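Local coordinates for protein flavin-containing monooxygenase (Allium sativum, PDB 6WPU) that probably oxygenates the sulfur of S-allyl-L-cysteine, using a bound flavin-adenine dinucleotide, at residues 218-223 with 229-234; 266-271 with 277-282; 322-327 with 362-367; 331-336 with 352-357; 379-384 with 389-394. All coordinates share one frame; numbering follows the deposited sequence.

Interaction 1: residues 218-223 with 229-234; sequences VVIIGS and DISRDV. With SO4 (sulfate ion), chain D.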
# COMPACT_ATOMS: atom_id res chain seq x y z
N VAL A 218 13.93 8.50 21.30
CA VAL A 218 13.58 8.26 19.90
C VAL A 218 12.59 9.33 19.44
O VAL A 218 11.61 9.61 20.13
CB VAL A 218 12.97 6.86 19.71
CG1 VAL A 218 12.74 6.57 18.20
CG2 VAL A 218 13.86 5.80 20.35
N VAL A 219 12.86 9.91 18.29
CA VAL A 219 11.92 10.81 17.63
C VAL A 219 11.34 10.07 16.42
O VAL A 219 12.09 9.51 15.60
CB VAL A 219 12.58 12.13 17.22
CG1 VAL A 219 11.59 13.01 16.46
CG2 VAL A 219 13.11 12.86 18.48
N ILE A 220 10.02 10.03 16.33
CA ILE A 220 9.30 9.44 15.21
C ILE A 220 8.64 10.59 14.46
O ILE A 220 7.78 11.28 15.03
CB ILE A 220 8.24 8.42 15.66
CG1 ILE A 220 8.76 7.44 16.72
CG2 ILE A 220 7.66 7.68 14.48
CD1 ILE A 220 9.53 6.31 16.19
N ILE A 221 9.03 10.80 13.20
CA ILE A 221 8.42 11.83 12.36
C ILE A 221 7.34 11.17 11.51
O ILE A 221 7.64 10.34 10.65
CB ILE A 221 9.45 12.52 11.47
CG1 ILE A 221 10.63 13.05 12.29
CG2 ILE A 221 8.79 13.65 10.69
CD1 ILE A 221 11.78 13.52 11.44
N GLY A 222 6.08 11.56 11.74
CA GLY A 222 5.01 11.11 10.87
C GLY A 222 3.67 11.60 11.36
O GLY A 222 3.50 11.84 12.56
N SER A 223 2.70 11.75 10.46
CA SER A 223 1.38 12.25 10.82
C SER A 223 0.30 11.18 10.76
O SER A 223 -0.85 11.47 11.10
CB SER A 223 0.99 13.41 9.90
OG SER A 223 1.12 13.02 8.55
N ASP A 229 1.43 3.80 15.86
CA ASP A 229 1.64 2.38 16.13
C ASP A 229 3.11 2.08 16.42
O ASP A 229 3.44 1.36 17.37
CB ASP A 229 1.18 1.52 14.93
CG ASP A 229 -0.31 1.28 14.89
OD1 ASP A 229 -0.97 1.35 15.95
OD2 ASP A 229 -0.83 1.02 13.78
N ILE A 230 4.00 2.58 15.57
CA ILE A 230 5.41 2.31 15.76
C ILE A 230 5.90 2.96 17.06
O ILE A 230 6.62 2.33 17.84
CB ILE A 230 6.22 2.79 14.54
CG1 ILE A 230 5.92 1.86 13.36
CG2 ILE A 230 7.71 2.83 14.88
CD1 ILE A 230 6.77 2.12 12.14
N SER A 231 5.48 4.21 17.31
CA SER A 231 5.82 4.90 18.55
C SER A 231 5.43 4.07 19.77
O SER A 231 6.22 3.91 20.70
CB SER A 231 5.14 6.26 18.60
OG SER A 231 5.55 7.05 17.50
N ARG A 232 4.20 3.55 19.77
CA ARG A 232 3.77 2.75 20.92
C ARG A 232 4.60 1.48 21.03
O ARG A 232 4.94 1.05 22.15
CB ARG A 232 2.28 2.43 20.80
CG ARG A 232 1.39 3.66 20.97
CD ARG A 232 -0.06 3.29 21.20
NE ARG A 232 -0.59 2.53 20.08
CZ ARG A 232 -0.91 1.24 20.14
NH1 ARG A 232 -0.78 0.56 21.28
NH2 ARG A 232 -1.36 0.63 19.06
N ASP A 233 4.94 0.87 19.89
CA ASP A 233 5.79 -0.32 19.90
C ASP A 233 7.16 -0.00 20.47
O ASP A 233 7.65 -0.70 21.37
CB ASP A 233 5.90 -0.88 18.48
CG ASP A 233 6.29 -2.35 18.45
OD1 ASP A 233 5.65 -3.16 19.15
OD2 ASP A 233 7.22 -2.70 17.70
N VAL A 234 7.79 1.07 19.97
CA VAL A 234 9.10 1.50 20.46
C VAL A 234 9.03 1.87 21.94
O VAL A 234 9.96 1.59 22.71
CB VAL A 234 9.61 2.67 19.59
CG1 VAL A 234 10.84 3.34 20.22
CG2 VAL A 234 9.94 2.18 18.19
S SO4 D . -2.21 -2.73 20.01
O1 SO4 D . -1.39 -2.35 21.16
O2 SO4 D . -3.61 -2.45 20.31
O3 SO4 D . -1.83 -1.93 18.85
O4 SO4 D . -1.99 -4.14 19.69
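Val218 and Ile220 of strand 217-221 rest on Ile230, Ser231 and Val234 of helix 225-234, the first strand and the helix of a beta-alpha-beta unit that strand 240-244 completes. Strand and helix run nearly antiparallel, 167° between their directions, with axes 9.4 Å apart at closest approach. Apolar contacts make up most of the interface. Val218 and Val234 meet tip to tip, CG2 of Val218 lying 3.9 Å from CG1 of Val234. Ile220 crosses Ile230 at about a right angle, its CD1 reaching CG2 of Ile230. The polar element is Ser231: its OG is 3.3 Å from CG1 of Ile220 and is satisfied within its own helix by the carbonyl O of Ala227, so the hydroxyl can sit against hydrocarbon. OG lies beside the backbone N of Ser231 (chi1 -59°), which brings it over the root of the isoleucine. Ionic interactions gather on Arg232, away from the strand. Its NH2 bridges to Asp229 OD1, which Arg437 also engages, and Arg90 shares the sulfate, probably from the crystallisation liquor, held at the edge of the guanidinium group. There Arg232 NH1 bonds to sulfate O1, and Arg232 NH2 reaches O3 at 2.6 Å in a nearly straight bond of 168°.

Interaction 2: residues 266-271 with 277-282; sequences SMIKIT and VVFHDG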
# COMPACT_ATOMS: atom_id res chain seq x y z
N SER A 266 4.42 18.90 17.34
CA SER A 266 4.01 19.29 16.01
C SER A 266 5.12 19.04 15.00
O SER A 266 4.91 18.36 13.99
CB SER A 266 3.59 20.76 16.01
OG SER A 266 2.87 21.05 14.82
N MET A 267 6.32 19.56 15.25
CA MET A 267 7.37 19.45 14.25
C MET A 267 8.71 19.76 14.88
O MET A 267 8.80 20.47 15.88
CB MET A 267 7.13 20.41 13.08
CG MET A 267 7.13 21.86 13.52
SD MET A 267 6.71 23.02 12.20
CE MET A 267 8.21 23.02 11.23
N ILE A 268 9.76 19.20 14.27
CA ILE A 268 11.12 19.57 14.64
C ILE A 268 11.38 20.99 14.17
O ILE A 268 11.18 21.32 13.00
CB ILE A 268 12.13 18.59 14.03
CG1 ILE A 268 11.90 17.17 14.55
CG2 ILE A 268 13.55 19.06 14.36
CD1 ILE A 268 12.79 16.11 13.91
N LYS A 269 11.84 21.83 15.08
CA LYS A 269 12.28 23.17 14.72
C LYS A 269 13.74 23.18 14.27
O LYS A 269 14.07 23.83 13.27
CB LYS A 269 12.06 24.11 15.91
CG LYS A 269 12.91 25.35 15.93
CD LYS A 269 12.39 26.28 17.01
CE LYS A 269 13.50 27.09 17.64
NZ LYS A 269 13.04 27.81 18.86
N ILE A 270 14.61 22.46 14.98
CA ILE A 270 16.04 22.45 14.68
C ILE A 270 16.64 21.21 15.33
O ILE A 270 16.20 20.78 16.40
CB ILE A 270 16.73 23.77 15.15
CG1 ILE A 270 18.18 23.84 14.68
CG2 ILE A 270 16.69 23.95 16.68
CD1 ILE A 270 18.32 23.78 13.18
N THR A 271 17.63 20.62 14.66
CA THR A 271 18.51 19.63 15.28
C THR A 271 19.91 20.22 15.45
O THR A 271 20.37 21.01 14.63
CB THR A 271 18.56 18.32 14.47
OG1 THR A 271 19.05 18.58 13.15
CG2 THR A 271 17.16 17.70 14.36
N VAL A 277 17.44 17.91 19.93
CA VAL A 277 16.38 18.23 18.97
C VAL A 277 15.39 19.16 19.66
O VAL A 277 14.92 18.86 20.76
CB VAL A 277 15.68 16.95 18.47
CG1 VAL A 277 14.53 17.31 17.53
CG2 VAL A 277 16.68 16.03 17.77
N VAL A 278 15.09 20.29 19.02
CA VAL A 278 14.17 21.28 19.57
C VAL A 278 12.89 21.22 18.74
O VAL A 278 12.94 21.25 17.51
CB VAL A 278 14.77 22.69 19.56
CG1 VAL A 278 13.90 23.66 20.38
CG2 VAL A 278 16.18 22.65 20.10
N PHE A 279 11.76 21.08 19.42
CA PHE A 279 10.48 21.06 18.73
C PHE A 279 9.90 22.47 18.71
O PHE A 279 10.34 23.36 19.45
CB PHE A 279 9.52 20.08 19.40
CG PHE A 279 9.97 18.65 19.30
CD1 PHE A 279 10.72 18.06 20.30
CD2 PHE A 279 9.64 17.88 18.18
CE1 PHE A 279 11.15 16.74 20.20
CE2 PHE A 279 10.06 16.57 18.08
CZ PHE A 279 10.82 16.00 19.10
N HIS A 280 8.94 22.69 17.81
CA HIS A 280 8.32 24.01 17.72
C HIS A 280 7.68 24.43 19.03
O HIS A 280 7.67 25.62 19.36
CB HIS A 280 7.29 24.04 16.60
CG HIS A 280 6.39 25.24 16.65
ND1 HIS A 280 6.76 26.46 16.14
CD2 HIS A 280 5.16 25.40 17.18
CE1 HIS A 280 5.79 27.33 16.34
NE2 HIS A 280 4.80 26.71 16.97
N ASP A 281 7.13 23.48 19.79
CA ASP A 281 6.55 23.84 21.09
C ASP A 281 7.60 24.19 22.14
O ASP A 281 7.26 24.40 23.30
CB ASP A 281 5.65 22.72 21.61
CG ASP A 281 6.33 21.35 21.56
OD1 ASP A 281 7.49 21.23 21.99
OD2 ASP A 281 5.67 20.39 21.09
N GLY A 282 8.89 24.27 21.82
CA GLY A 282 9.89 24.63 22.80
C GLY A 282 10.56 23.45 23.48
O GLY A 282 11.61 23.64 24.11
O HOH W 1 5.95 21.20 18.18
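Ile268 and Phe279 form an antiparallel non-hydrogen-bonded pair in the beta hairpin of strands 262-271 and 276-279, with their side chains diverging. Next to them the register slips by one residue: Lys269 N and Ile270 N both donate to Val278 O, at 2.7 Å and 3.3 Å, a classic beta bulge. Val278 N returns a straight bond to Ile270 O, and His280 N closes the other end on Met267 O. The phenyl group of Phe279 can be followed outward. Its CB lies 3.6 Å from Met267 O; CG is farther from that oxygen, and CD2 comes back to 3.6 Å from Met267 O, which stands at the ring edge near the ring plane. CE2 then meets CG1 of Ile268 at 4.0 Å, and CZ ends on Val219 of strand 217-221, while His265 stacks on the ring. At the bulge, Ile270 CG2 packs 3.7 Å from Val278 CB, the two side chains lying side by side; past it, Thr271 and Val277 do the same on the other face. Past strand 276-279, a water accepts from Ser266 N and Asp281 N. Main-chain bonds therefore set the register, with Val278 O taking two donors, while hydrocarbon contacts cover both faces and, through Phe279 and Val219, join the hairpin to strand 217-221 of the same mixed sheet.

Interaction 3: residues 322-327 with 362-367; sequences HVFPPL and ISLPTK. With SO4 (sulfate ion), chain F.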
# COMPACT_ATOMS: atom_id res chain seq x y z
N HIS A 322 -6.95 6.20 -12.39
CA HIS A 322 -5.79 5.71 -11.65
C HIS A 322 -5.28 4.37 -12.16
O HIS A 322 -4.49 3.70 -11.47
CB HIS A 322 -6.05 5.60 -10.13
CG HIS A 322 -6.70 6.81 -9.52
ND1 HIS A 322 -5.99 7.93 -9.14
CD2 HIS A 322 -7.99 7.05 -9.17
CE1 HIS A 322 -6.81 8.82 -8.62
NE2 HIS A 322 -8.03 8.31 -8.62
N VAL A 323 -5.68 3.96 -13.37
CA VAL A 323 -5.42 2.61 -13.85
C VAL A 323 -4.75 2.60 -15.22
O VAL A 323 -3.72 1.94 -15.40
CB VAL A 323 -6.73 1.79 -13.87
CG1 VAL A 323 -6.56 0.49 -14.67
CG2 VAL A 323 -7.16 1.47 -12.46
N PHE A 324 -5.33 3.31 -16.19
CA PHE A 324 -5.01 3.18 -17.62
C PHE A 324 -4.26 4.40 -18.14
O PHE A 324 -4.83 5.50 -18.17
CB PHE A 324 -6.29 3.00 -18.44
CG PHE A 324 -6.89 1.64 -18.37
CD1 PHE A 324 -6.24 0.54 -18.93
CD2 PHE A 324 -8.14 1.45 -17.81
CE1 PHE A 324 -6.82 -0.74 -18.90
CE2 PHE A 324 -8.74 0.18 -17.78
CZ PHE A 324 -8.07 -0.91 -18.33
N PRO A 325 -3.03 4.26 -18.62
CA PRO A 325 -2.41 5.35 -19.40
C PRO A 325 -3.18 5.56 -20.69
O PRO A 325 -3.28 4.64 -21.52
CB PRO A 325 -0.99 4.83 -19.69
CG PRO A 325 -0.77 3.69 -18.72
CD PRO A 325 -2.14 3.10 -18.46
N PRO A 326 -3.76 6.76 -20.90
CA PRO A 326 -4.67 6.94 -22.05
C PRO A 326 -4.06 6.54 -23.38
O PRO A 326 -4.73 5.88 -24.18
CB PRO A 326 -4.99 8.44 -21.99
CG PRO A 326 -4.86 8.79 -20.53
CD PRO A 326 -3.70 7.96 -20.05
N LEU A 327 -2.79 6.90 -23.63
CA LEU A 327 -2.18 6.58 -24.92
C LEU A 327 -1.87 5.10 -25.08
O LEU A 327 -1.71 4.65 -26.21
CB LEU A 327 -0.92 7.41 -25.11
CG LEU A 327 -1.20 8.89 -25.36
CD1 LEU A 327 0.08 9.67 -25.60
CD2 LEU A 327 -2.18 9.02 -26.53
N ILE A 362 -16.63 -4.91 -22.06
CA ILE A 362 -16.98 -3.51 -21.87
C ILE A 362 -15.95 -2.66 -22.60
O ILE A 362 -14.88 -3.13 -22.99
CB ILE A 362 -17.06 -3.10 -20.38
CG1 ILE A 362 -15.70 -3.18 -19.70
CG2 ILE A 362 -18.08 -3.95 -19.61
CD1 ILE A 362 -15.80 -2.83 -18.24
N SER A 363 -16.29 -1.40 -22.79
CA SER A 363 -15.47 -0.49 -23.57
C SER A 363 -14.86 0.59 -22.68
O SER A 363 -15.37 0.91 -21.60
CB SER A 363 -16.31 0.16 -24.68
OG SER A 363 -15.49 0.84 -25.60
N LEU A 364 -13.75 1.14 -23.14
CA LEU A 364 -13.14 2.36 -22.61
C LEU A 364 -13.55 3.54 -23.48
O LEU A 364 -13.98 3.36 -24.62
CB LEU A 364 -11.62 2.22 -22.59
CG LEU A 364 -11.01 1.32 -21.52
CD1 LEU A 364 -9.49 1.15 -21.71
CD2 LEU A 364 -11.31 1.89 -20.12
N PRO A 365 -13.46 4.78 -22.98
CA PRO A 365 -13.67 5.94 -23.86
C PRO A 365 -12.56 6.03 -24.90
O PRO A 365 -11.61 5.25 -24.85
CB PRO A 365 -13.63 7.14 -22.90
CG PRO A 365 -13.74 6.58 -21.53
CD PRO A 365 -13.13 5.20 -21.60
N THR A 366 -12.64 7.00 -25.82
CA THR A 366 -11.52 7.23 -26.71
C THR A 366 -10.31 7.74 -25.93
O THR A 366 -10.42 8.22 -24.80
CB THR A 366 -11.88 8.24 -27.80
OG1 THR A 366 -11.97 9.55 -27.22
CG2 THR A 366 -13.20 7.89 -28.47
N LYS A 367 -9.13 7.61 -26.55
CA LYS A 367 -7.91 8.11 -25.92
C LYS A 367 -8.04 9.58 -25.56
O LYS A 367 -7.61 10.01 -24.48
CB LYS A 367 -6.72 7.91 -26.86
CG LYS A 367 -6.31 6.46 -27.05
CD LYS A 367 -5.10 6.36 -27.95
CE LYS A 367 -4.71 4.90 -28.19
NZ LYS A 367 -5.62 4.25 -29.17
S SO4 F . -9.22 6.28 -30.13
O1 SO4 F . -8.56 7.50 -29.71
O2 SO4 F . -9.85 5.62 -28.99
O3 SO4 F . -10.26 6.61 -31.10
O4 SO4 F . -8.22 5.38 -30.73
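The backbone N of Lys367, a residue whose side chain lies against Pro326 and Leu327, is shared by two oxygens of a bound sulfate, O1 and O2, each 3.2 Å from Lys367 N. The ammonium group turns back to the same ion, since chi4 of 76° bends the otherwise extended chain, and NZ makes a weak bond to O4. The aliphatic part of this side chain carries its contact with 322-327: CG is 3.3 Å from Pro326 O, and CE lies 3.6 Å from Leu327 O. Pro326 CB rests near Lys367 O. The second patch is apolar. Leu364 CD1 sits over the centre of the Phe324 ring, 4.0 Å from the centroid and only 5° off the normal, a CH-pi contact; Leu364 CD2 lies beyond the rim on that side, 3.9 Å from Phe324 CE2. Val323 CG1 covers the opposite face, and Trp353 of helix 343-358 meets the ring edge-to-face. Thr366 N-caps helix 367-383: its side chain caps a backbone N, and its own N bonds to Glu369 OE1, as in a capping box. A sulfate, probably from the crystallisation liquor, held by a first-turn amide is typical of anion binding at a helix N-terminus.

Interaction 4: residues 331-336 with 352-357; sequences SLSFVG and KWIAAV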
# COMPACT_ATOMS: atom_id res chain seq x y z
N SER A 331 -3.63 -1.96 -23.21
CA SER A 331 -2.54 -2.93 -23.16
C SER A 331 -1.60 -2.68 -21.97
O SER A 331 -0.82 -3.56 -21.61
CB SER A 331 -1.78 -2.92 -24.50
OG SER A 331 -0.97 -1.76 -24.64
N LEU A 332 -1.65 -1.51 -21.35
CA LEU A 332 -0.89 -1.30 -20.13
C LEU A 332 -1.84 -0.76 -19.07
O LEU A 332 -2.64 0.14 -19.35
CB LEU A 332 0.29 -0.35 -20.36
CG LEU A 332 1.14 -0.06 -19.11
CD1 LEU A 332 1.91 -1.31 -18.66
CD2 LEU A 332 2.09 1.10 -19.36
N SER A 333 -1.78 -1.34 -17.87
CA SER A 333 -2.63 -0.90 -16.77
C SER A 333 -1.91 -1.12 -15.44
O SER A 333 -0.93 -1.87 -15.35
CB SER A 333 -3.97 -1.64 -16.78
OG SER A 333 -3.76 -3.03 -16.61
N PHE A 334 -2.41 -0.44 -14.40
CA PHE A 334 -1.83 -0.50 -13.06
C PHE A 334 -2.91 -0.87 -12.06
O PHE A 334 -3.99 -0.25 -12.05
CB PHE A 334 -1.21 0.86 -12.66
CG PHE A 334 -0.03 1.27 -13.50
CD1 PHE A 334 -0.22 1.79 -14.76
CD2 PHE A 334 1.26 1.14 -13.01
CE1 PHE A 334 0.86 2.18 -15.55
CE2 PHE A 334 2.36 1.52 -13.78
CZ PHE A 334 2.15 2.04 -15.05
N VAL A 335 -2.63 -1.84 -11.19
CA VAL A 335 -3.54 -2.22 -10.11
C VAL A 335 -2.93 -1.79 -8.78
O VAL A 335 -1.76 -2.07 -8.51
CB VAL A 335 -3.87 -3.72 -10.12
CG1 VAL A 335 -4.71 -4.10 -8.90
CG2 VAL A 335 -4.65 -4.08 -11.37
N GLY A 336 -3.72 -1.10 -7.96
CA GLY A 336 -3.29 -0.78 -6.61
C GLY A 336 -2.55 0.53 -6.44
O GLY A 336 -1.87 0.72 -5.43
N LYS A 352 -11.04 -6.65 -12.13
CA LYS A 352 -12.28 -7.06 -12.77
C LYS A 352 -12.62 -6.14 -13.94
O LYS A 352 -13.03 -6.60 -15.01
CB LYS A 352 -13.40 -7.08 -11.73
CG LYS A 352 -14.60 -7.95 -12.05
CD LYS A 352 -15.65 -7.87 -10.94
CE LYS A 352 -15.17 -8.51 -9.64
NZ LYS A 352 -15.12 -10.01 -9.74
N TRP A 353 -12.41 -4.84 -13.75
CA TRP A 353 -12.63 -3.87 -14.82
C TRP A 353 -11.64 -4.08 -15.96
O TRP A 353 -12.03 -4.13 -17.14
CB TRP A 353 -12.50 -2.47 -14.24
CG TRP A 353 -12.78 -1.34 -15.18
CD1 TRP A 353 -13.80 -1.26 -16.10
CD2 TRP A 353 -12.04 -0.13 -15.29
NE1 TRP A 353 -13.73 -0.07 -16.78
CE2 TRP A 353 -12.66 0.65 -16.30
CE3 TRP A 353 -10.90 0.38 -14.65
CZ2 TRP A 353 -12.18 1.91 -16.67
CZ3 TRP A 353 -10.43 1.63 -15.01
CH2 TRP A 353 -11.08 2.39 -16.01
N ILE A 354 -10.35 -4.22 -15.62
CA ILE A 354 -9.32 -4.41 -16.63
C ILE A 354 -9.63 -5.65 -17.47
O ILE A 354 -9.56 -5.61 -18.70
CB ILE A 354 -7.93 -4.51 -15.98
CG1 ILE A 354 -7.51 -3.17 -15.36
CG2 ILE A 354 -6.88 -4.98 -17.00
CD1 ILE A 354 -6.30 -3.35 -14.43
N ALA A 355 -9.96 -6.76 -16.81
CA ALA A 355 -10.20 -8.01 -17.53
C ALA A 355 -11.38 -7.88 -18.49
O ALA A 355 -11.31 -8.35 -19.63
CB ALA A 355 -10.46 -9.15 -16.54
N ALA A 356 -12.45 -7.21 -18.06
CA ALA A 356 -13.62 -7.03 -18.91
C ALA A 356 -13.32 -6.10 -20.08
O ALA A 356 -13.87 -6.28 -21.17
CB ALA A 356 -14.79 -6.51 -18.09
N VAL A 357 -12.46 -5.10 -19.88
CA VAL A 357 -12.02 -4.27 -20.99
C VAL A 357 -11.20 -5.09 -21.99
O VAL A 357 -11.48 -5.11 -23.19
CB VAL A 357 -11.23 -3.05 -20.47
CG1 VAL A 357 -10.53 -2.34 -21.61
CG2 VAL A 357 -12.13 -2.10 -19.72
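Ile354 alone carries the touch of helix segment 352-357 on strand segment 331-336, where it meets Ser333 and Val335. Along the helix, Lys352 comes first, its NZ in a salt bridge with Glu40 of helix 32-43. Trp353 faces another way again, packing its indole edge-to-face with Trp404. Ile354 then turns to the strand. With CG1 beside the backbone N (chi1 -68°) and the chain extended at chi2 (167°), CD1 touches both partners, 3.4 Å from Ser333 OG and 3.6 Å from Val335 CG2. The other branch, CG2, also approaches the hydroxyl, 3.7 Å from Ser333 OG, which leaves that oxygen beside both methyls of the isoleucine. Cutting Ile354 back to an alanine is likely to open a gap between helix and strand and leave Ser333 and Val335 without their shared apolar neighbour. Ala355 comes next and packs on Leu41, and after Ala356 the segment closes with Val357, whose N bonds to Trp353 O. Helix 343-358 thus covers the outermost strand 332-334 of the five-stranded parallel sheet, which pairs with strand 175-178, while helix 32-43 flanks the same interface by touching Val335, whose side chain is about 7 Å from the bound FAD.

Interaction 5: residues 379-384 with 389-394; sequences KQMEAA and RYTHNI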
# COMPACT_ATOMS: atom_id res chain seq x y z
N LYS A 379 -7.28 19.55 -12.87
CA LYS A 379 -7.72 20.93 -12.72
C LYS A 379 -8.66 21.09 -11.53
O LYS A 379 -8.62 22.14 -10.87
CB LYS A 379 -8.39 21.41 -14.01
CG LYS A 379 -7.41 22.10 -14.96
CD LYS A 379 -8.03 22.28 -16.35
CE LYS A 379 -7.00 22.73 -17.37
NZ LYS A 379 -7.03 21.85 -18.59
N GLN A 380 -9.48 20.08 -11.24
CA GLN A 380 -10.24 20.07 -9.99
C GLN A 380 -9.31 20.13 -8.78
O GLN A 380 -9.53 20.93 -7.86
CB GLN A 380 -11.12 18.83 -9.89
CG GLN A 380 -12.37 18.85 -10.72
CD GLN A 380 -13.00 17.47 -10.74
OE1 GLN A 380 -13.01 16.80 -11.77
NE2 GLN A 380 -13.52 17.03 -9.60
N MET A 381 -8.28 19.27 -8.76
CA MET A 381 -7.31 19.32 -7.67
C MET A 381 -6.72 20.72 -7.54
O MET A 381 -6.64 21.28 -6.45
CB MET A 381 -6.18 18.31 -7.90
CG MET A 381 -6.58 16.85 -7.85
SD MET A 381 -5.13 15.80 -8.04
CE MET A 381 -4.13 16.33 -6.63
N GLU A 382 -6.26 21.28 -8.66
CA GLU A 382 -5.62 22.58 -8.64
C GLU A 382 -6.60 23.66 -8.20
O GLU A 382 -6.25 24.56 -7.43
CB GLU A 382 -5.03 22.87 -10.01
CG GLU A 382 -5.00 24.31 -10.42
CD GLU A 382 -4.53 24.44 -11.85
OE1 GLU A 382 -3.35 24.10 -12.12
OE2 GLU A 382 -5.33 24.84 -12.72
N ALA A 383 -7.86 23.56 -8.63
CA ALA A 383 -8.89 24.49 -8.20
C ALA A 383 -9.33 24.26 -6.76
O ALA A 383 -10.11 25.05 -6.23
CB ALA A 383 -10.11 24.41 -9.12
N ALA A 384 -8.86 23.19 -6.12
CA ALA A 384 -9.16 22.95 -4.73
C ALA A 384 -7.95 23.14 -3.83
O ALA A 384 -8.05 22.89 -2.63
CB ALA A 384 -9.75 21.55 -4.54
N ARG A 389 1.03 15.62 -4.73
CA ARG A 389 1.33 14.34 -4.11
C ARG A 389 0.10 13.62 -3.57
O ARG A 389 0.21 12.45 -3.20
CB ARG A 389 2.38 14.52 -3.00
CG ARG A 389 1.92 15.27 -1.76
CD ARG A 389 3.10 15.47 -0.78
NE ARG A 389 2.74 16.25 0.41
CZ ARG A 389 2.55 17.57 0.41
NH1 ARG A 389 2.69 18.27 -0.71
NH2 ARG A 389 2.22 18.20 1.54
N TYR A 390 -1.06 14.27 -3.55
CA TYR A 390 -2.31 13.62 -3.15
C TYR A 390 -3.13 13.13 -4.34
O TYR A 390 -4.31 12.81 -4.17
CB TYR A 390 -3.15 14.57 -2.29
CG TYR A 390 -2.46 14.97 -1.00
CD1 TYR A 390 -2.04 14.02 -0.08
CD2 TYR A 390 -2.20 16.31 -0.72
CE1 TYR A 390 -1.39 14.39 1.08
CE2 TYR A 390 -1.55 16.68 0.44
CZ TYR A 390 -1.16 15.73 1.33
OH TYR A 390 -0.52 16.12 2.48
N THR A 391 -2.54 13.08 -5.54
CA THR A 391 -3.32 12.75 -6.73
C THR A 391 -4.05 11.42 -6.58
O THR A 391 -5.21 11.28 -7.00
CB THR A 391 -2.42 12.71 -7.97
OG1 THR A 391 -1.88 14.01 -8.23
CG2 THR A 391 -3.21 12.25 -9.22
N HIS A 392 -3.40 10.43 -5.98
CA HIS A 392 -3.96 9.08 -5.88
C HIS A 392 -4.52 8.78 -4.51
O HIS A 392 -4.89 7.63 -4.23
CB HIS A 392 -2.90 8.05 -6.27
CG HIS A 392 -2.28 8.34 -7.59
ND1 HIS A 392 -3.01 8.38 -8.76
CD2 HIS A 392 -1.01 8.65 -7.93
CE1 HIS A 392 -2.21 8.68 -9.77
NE2 HIS A 392 -0.99 8.85 -9.29
N ASN A 393 -4.58 9.79 -3.64
CA ASN A 393 -5.24 9.68 -2.34
C ASN A 393 -6.74 9.79 -2.56
O ASN A 393 -7.23 10.84 -2.98
CB ASN A 393 -4.73 10.80 -1.42
CG ASN A 393 -5.32 10.73 -0.02
OD1 ASN A 393 -6.46 10.31 0.18
ND2 ASN A 393 -4.53 11.15 0.95
N ILE A 394 -7.48 8.71 -2.29
CA ILE A 394 -8.92 8.75 -2.50
C ILE A 394 -9.67 8.29 -1.25
O ILE A 394 -10.77 7.74 -1.33
CB ILE A 394 -9.33 7.91 -3.74
CG1 ILE A 394 -9.05 6.42 -3.55
CG2 ILE A 394 -8.58 8.36 -5.00
CD1 ILE A 394 -9.47 5.58 -4.77
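Met381 and Thr391, whose CA atoms are 7.7 Å apart, join the C-terminal part of helix 367-383 to the loop that follows it. Ala383 N bonds to Lys379 O, and Ala384 N reaches back three residues to Met381 O at 2.9 Å. On the other side, Tyr390 to Asn393 form a type I beta turn, closed by Asn393 N on Tyr390 O, and Thr391 occupies its second position. The thioether of Met381 does the touching. Its chain leaves the helix extended at chi2 and bends at chi3 (60°), which folds CE back over the loop backbone. CE lies 3.6 Å from Thr391 OG1 and 3.7 Å from Thr391 CA, while SD is 3.7 Å from the same hydroxyl oxygen; the two side chains cross at about a right angle. Met381 CE also comes within 4.1 Å of Tyr390 C. The other branch of the threonine, CG2, lies over one face of the neighbouring His392 ring, offset toward its rim. Without the thioether, as with an alanine here, Thr391 CA and OG1 would probably lose the cover that SD and CE give them. Thr391 OG1 is engaged by Lys388 O and Arg315 NE, and Thr391 O by the hydroxyl of Tyr377 in the same helix. The polar groups of Thr391 thus find partners elsewhere, and what Met381 adds is dispersion contact from a flexible, polarisable chain laid over the buried Thr391.

Interactions 1, 4 and 5 are buried, whereas interactions 2 and 3 reach the surface. Interactions 1 and 4 each lay a helix on a strand by apolar branches, but in different sheets, their centres about 37 Å apart. Interaction 2 shares the mixed sheet of interaction 1, Ile221 CD1 meeting Ile268 CD1 at 3.7 Å, yet it alone relies on main-chain bonds between strands. Interactions 3 and 4 adjoin: Val323 O probably hydrogen-bonds to Phe334 N, and 362-367 follows the helix of interaction 4. Helix 367-383 begins in interaction 3, where its end holds an anion, and runs on to interaction 5, where a thioether packs; His322 and His392 link those two contacts.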